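3-keto-5-aminohexanoate cleavage protein (Archaeoglobus fulgidus, PDB 3LOT) probably catalyses the zinc-dependent cleavage of 3-keto-5-aminohexanoate or a related beta-keto acid, as a member of the beta-keto acid cleavage enzyme family. Local coordinates at the interface of chains A and B. Sequence-based numbering; all coordinates share one arbitrary frame. Chains: chain A/B, uncharacterized protein.

The interface of chains A and B. Residues chain A 117-118, 151-156, 183; chain B 119-120, 122, 146-149.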
# COMPACT_ATOMS: atom_id res chain seq x y z
N GLY A 117 -17.27 -5.63 15.51
CA GLY A 117 -18.37 -5.19 14.69
C GLY A 117 -19.36 -6.25 14.24
O GLY A 117 -19.13 -7.49 14.36
N SER A 118 -20.50 -5.77 13.78
CA SER A 118 -21.51 -6.64 13.19
C SER A 118 -21.10 -7.01 11.78
O SER A 118 -20.60 -6.18 11.04
CB SER A 118 -22.87 -5.93 13.22
OG SER A 118 -23.25 -5.62 14.58
N ARG A 151 -23.72 -10.39 15.38
CA ARG A 151 -24.17 -9.08 15.86
C ARG A 151 -23.29 -8.56 16.98
O ARG A 151 -23.16 -9.19 18.03
CB ARG A 151 -25.61 -9.19 16.36
CG ARG A 151 -26.24 -7.86 16.69
CD ARG A 151 -27.59 -8.09 17.39
NE ARG A 151 -28.19 -6.81 17.74
CZ ARG A 151 -28.92 -6.07 16.92
NH1 ARG A 151 -29.14 -6.45 15.68
NH2 ARG A 151 -29.43 -4.92 17.34
N ASN A 152 -22.67 -7.42 16.74
CA ASN A 152 -21.92 -6.70 17.75
C ASN A 152 -22.04 -5.21 17.48
O ASN A 152 -21.12 -4.59 16.88
CB ASN A 152 -20.45 -7.11 17.76
CG ASN A 152 -20.25 -8.58 17.83
OD1 ASN A 152 -20.25 -9.17 18.93
ND2 ASN A 152 -20.09 -9.22 16.65
N THR A 153 -23.15 -4.64 17.95
CA THR A 153 -23.46 -3.21 17.78
C THR A 153 -22.68 -2.33 18.76
O THR A 153 -22.18 -2.77 19.83
CB THR A 153 -24.98 -2.96 17.96
OG1 THR A 153 -25.36 -3.17 19.33
CG2 THR A 153 -25.83 -3.93 17.07
N PHE A 154 -22.58 -1.05 18.41
CA PHE A 154 -21.97 -0.07 19.29
C PHE A 154 -22.59 -0.08 20.68
O PHE A 154 -21.87 -0.05 21.67
CB PHE A 154 -21.94 1.34 18.67
CG PHE A 154 -20.94 1.47 17.57
CD1 PHE A 154 -19.57 1.55 17.83
CD2 PHE A 154 -21.36 1.49 16.23
CE1 PHE A 154 -18.67 1.62 16.80
CE2 PHE A 154 -20.49 1.61 15.24
CZ PHE A 154 -19.13 1.65 15.50
N LYS A 155 -23.92 -0.20 20.77
CA LYS A 155 -24.57 -0.34 22.08
C LYS A 155 -24.09 -1.59 22.81
O LYS A 155 -23.78 -1.50 24.00
CB LYS A 155 -26.10 -0.37 21.95
CG LYS A 155 -26.80 -0.17 23.31
CD LYS A 155 -28.33 -0.40 23.21
CE LYS A 155 -28.97 -0.46 24.58
NZ LYS A 155 -30.34 -1.07 24.55
N ASP A 156 -23.99 -2.73 22.10
CA ASP A 156 -23.46 -3.94 22.67
C ASP A 156 -22.04 -3.68 23.23
O ASP A 156 -21.74 -4.01 24.41
CB ASP A 156 -23.35 -5.07 21.66
CG ASP A 156 -24.70 -5.65 21.19
OD1 ASP A 156 -25.70 -5.53 21.94
OD2 ASP A 156 -24.74 -6.21 20.03
N ASN A 183 -13.78 1.13 14.09
CA ASN A 183 -14.65 0.99 15.24
C ASN A 183 -13.85 0.95 16.54
O ASN A 183 -14.25 1.56 17.53
CB ASN A 183 -15.49 -0.27 15.18
CG ASN A 183 -16.45 -0.32 14.01
OD1 ASN A 183 -16.74 0.69 13.34
ND2 ASN A 183 -17.02 -1.53 13.79
N MSE B 119 -23.45 -4.68 8.55
CA MSE B 119 -22.54 -3.76 9.26
C MSE B 119 -23.27 -2.93 10.31
O MSE B 119 -24.48 -2.72 10.20
CB MSE B 119 -21.89 -2.78 8.30
CG MSE B 119 -22.88 -1.95 7.48
SE MSE B 119 -22.16 -0.87 6.04
CE MSE B 119 -21.00 0.38 7.03
N ASN B 120 -22.52 -2.45 11.30
CA ASN B 120 -23.01 -1.33 12.12
C ASN B 120 -23.04 -0.09 11.19
O ASN B 120 -22.24 0.04 10.26
CB ASN B 120 -22.09 -1.10 13.31
CG ASN B 120 -22.13 -2.24 14.34
OD1 ASN B 120 -23.03 -3.06 14.35
ND2 ASN B 120 -21.16 -2.24 15.24
N ALA B 122 -23.88 3.76 12.26
CA ALA B 122 -24.33 4.48 13.46
C ALA B 122 -24.15 5.99 13.28
O ALA B 122 -23.07 6.45 12.87
CB ALA B 122 -23.55 4.01 14.67
N ARG B 146 -27.62 3.43 17.02
CA ARG B 146 -26.64 2.87 17.97
C ARG B 146 -26.77 1.33 18.11
O ARG B 146 -25.78 0.66 18.37
CB ARG B 146 -26.76 3.50 19.35
CG ARG B 146 -25.52 3.25 20.25
CD ARG B 146 -25.80 3.57 21.72
NE ARG B 146 -26.25 4.95 21.94
CZ ARG B 146 -25.47 5.96 22.31
NH1 ARG B 146 -24.17 5.79 22.52
NH2 ARG B 146 -25.99 7.17 22.44
N ASP B 147 -27.99 0.82 17.98
CA ASP B 147 -28.26 -0.60 18.15
C ASP B 147 -29.02 -1.24 16.95
O ASP B 147 -29.78 -2.22 17.14
CB ASP B 147 -29.07 -0.79 19.42
CG ASP B 147 -29.04 -2.23 19.96
OD1 ASP B 147 -28.04 -2.97 19.72
OD2 ASP B 147 -30.05 -2.58 20.62
N ILE B 148 -28.83 -0.75 15.74
CA ILE B 148 -29.43 -1.38 14.59
C ILE B 148 -28.38 -1.82 13.58
O ILE B 148 -27.57 -1.02 13.12
CB ILE B 148 -30.56 -0.46 13.91
CG1 ILE B 148 -31.78 -0.38 14.83
CG2 ILE B 148 -30.94 -1.01 12.54
CD1 ILE B 148 -32.92 0.66 14.42
N VAL B 149 -28.41 -3.09 13.21
CA VAL B 149 -27.56 -3.57 12.14
C VAL B 149 -28.17 -3.21 10.81
O VAL B 149 -29.37 -3.37 10.60
CB VAL B 149 -27.37 -5.08 12.22
CG1 VAL B 149 -26.62 -5.60 10.99
CG2 VAL B 149 -26.65 -5.45 13.52
O HOH W 1 -24.24 0.01 16.16
O HOH W 2 -27.94 -5.75 20.35
O HOH W 3 -30.81 -4.57 14.24
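The N-terminal cap of helix 154-167 in chain A forms part of a two-fold interface between two copies of the protein in the deposited assembly, which may be the biological one. A:Thr153 and A:Asp156 make a capping box: A:Asp156 N donates to A:Thr153 OG1, and A:Thr153 N donates to A:Asp156 OD2. A:Thr153 OG1 lies between its own N and carbonyl carbon (chi1 68°). From there A:Thr153 OG1 also reaches chain B, giving a 2.7 Å hydrogen bond to the anti lone pair of B:Asp147 OD1. The extended A:Arg151 crosses the side chain of B:Asp147 at about a right angle. A:Arg151 NH2 is 3.4 Å from B:Asp147 OD1, a salt bridge whose hydrogen bond is weak. A:Thr153 CG2 lies over one face of the guanidinium, and two waters sit at its edge. Water 2 links A:Arg151 NE, A:Asp156 OD1 and B:Asp147 OD1, and may ease the repulsion between the two carboxylates.

B:Asn120 uses both ends of its amide. B:Asn120 ND2 donates to the backbone A:Asn152 O at 2.9 Å, in plane and on a lone pair (162° at H). B:Asn120 OD1 accepts from A:Ser118 OG at 2.6 Å, with the hydroxyl above the carbonyl plane. A:Ser118 OG also accepts from A:Asn152 N at 2.9 Å, which helps fix its direction. B:Asn120 ND2 sits over one face of the A:Phe154 ring, toward its rim, with the amide turned 51° from the ring. An alanine at B:Asn120 would remove both hydrogen bonds of the amide and would probably loosen the hold on A:Ser118 and the loop at A:Asn152. B:Ala122 CB meets the ring at A:Phe154 CD2, 3.7 Å away. B:Val149 CG2 packs against A:Ser118 and A:Arg151.

At the helix start, A:Lys155 N donates to B:Arg146 O at 3.2 Å, and water 1 joins A:Phe154 N to the same carbonyl. The start of helix 154-167 and the 117-118 segment after strand 111-115 lie on the side of chain A facing chain B. There they meet strand 119-120 and the 3-10 helix 145-147, which leads into strand 149-150; the twin contact repeats with the chains exchanged.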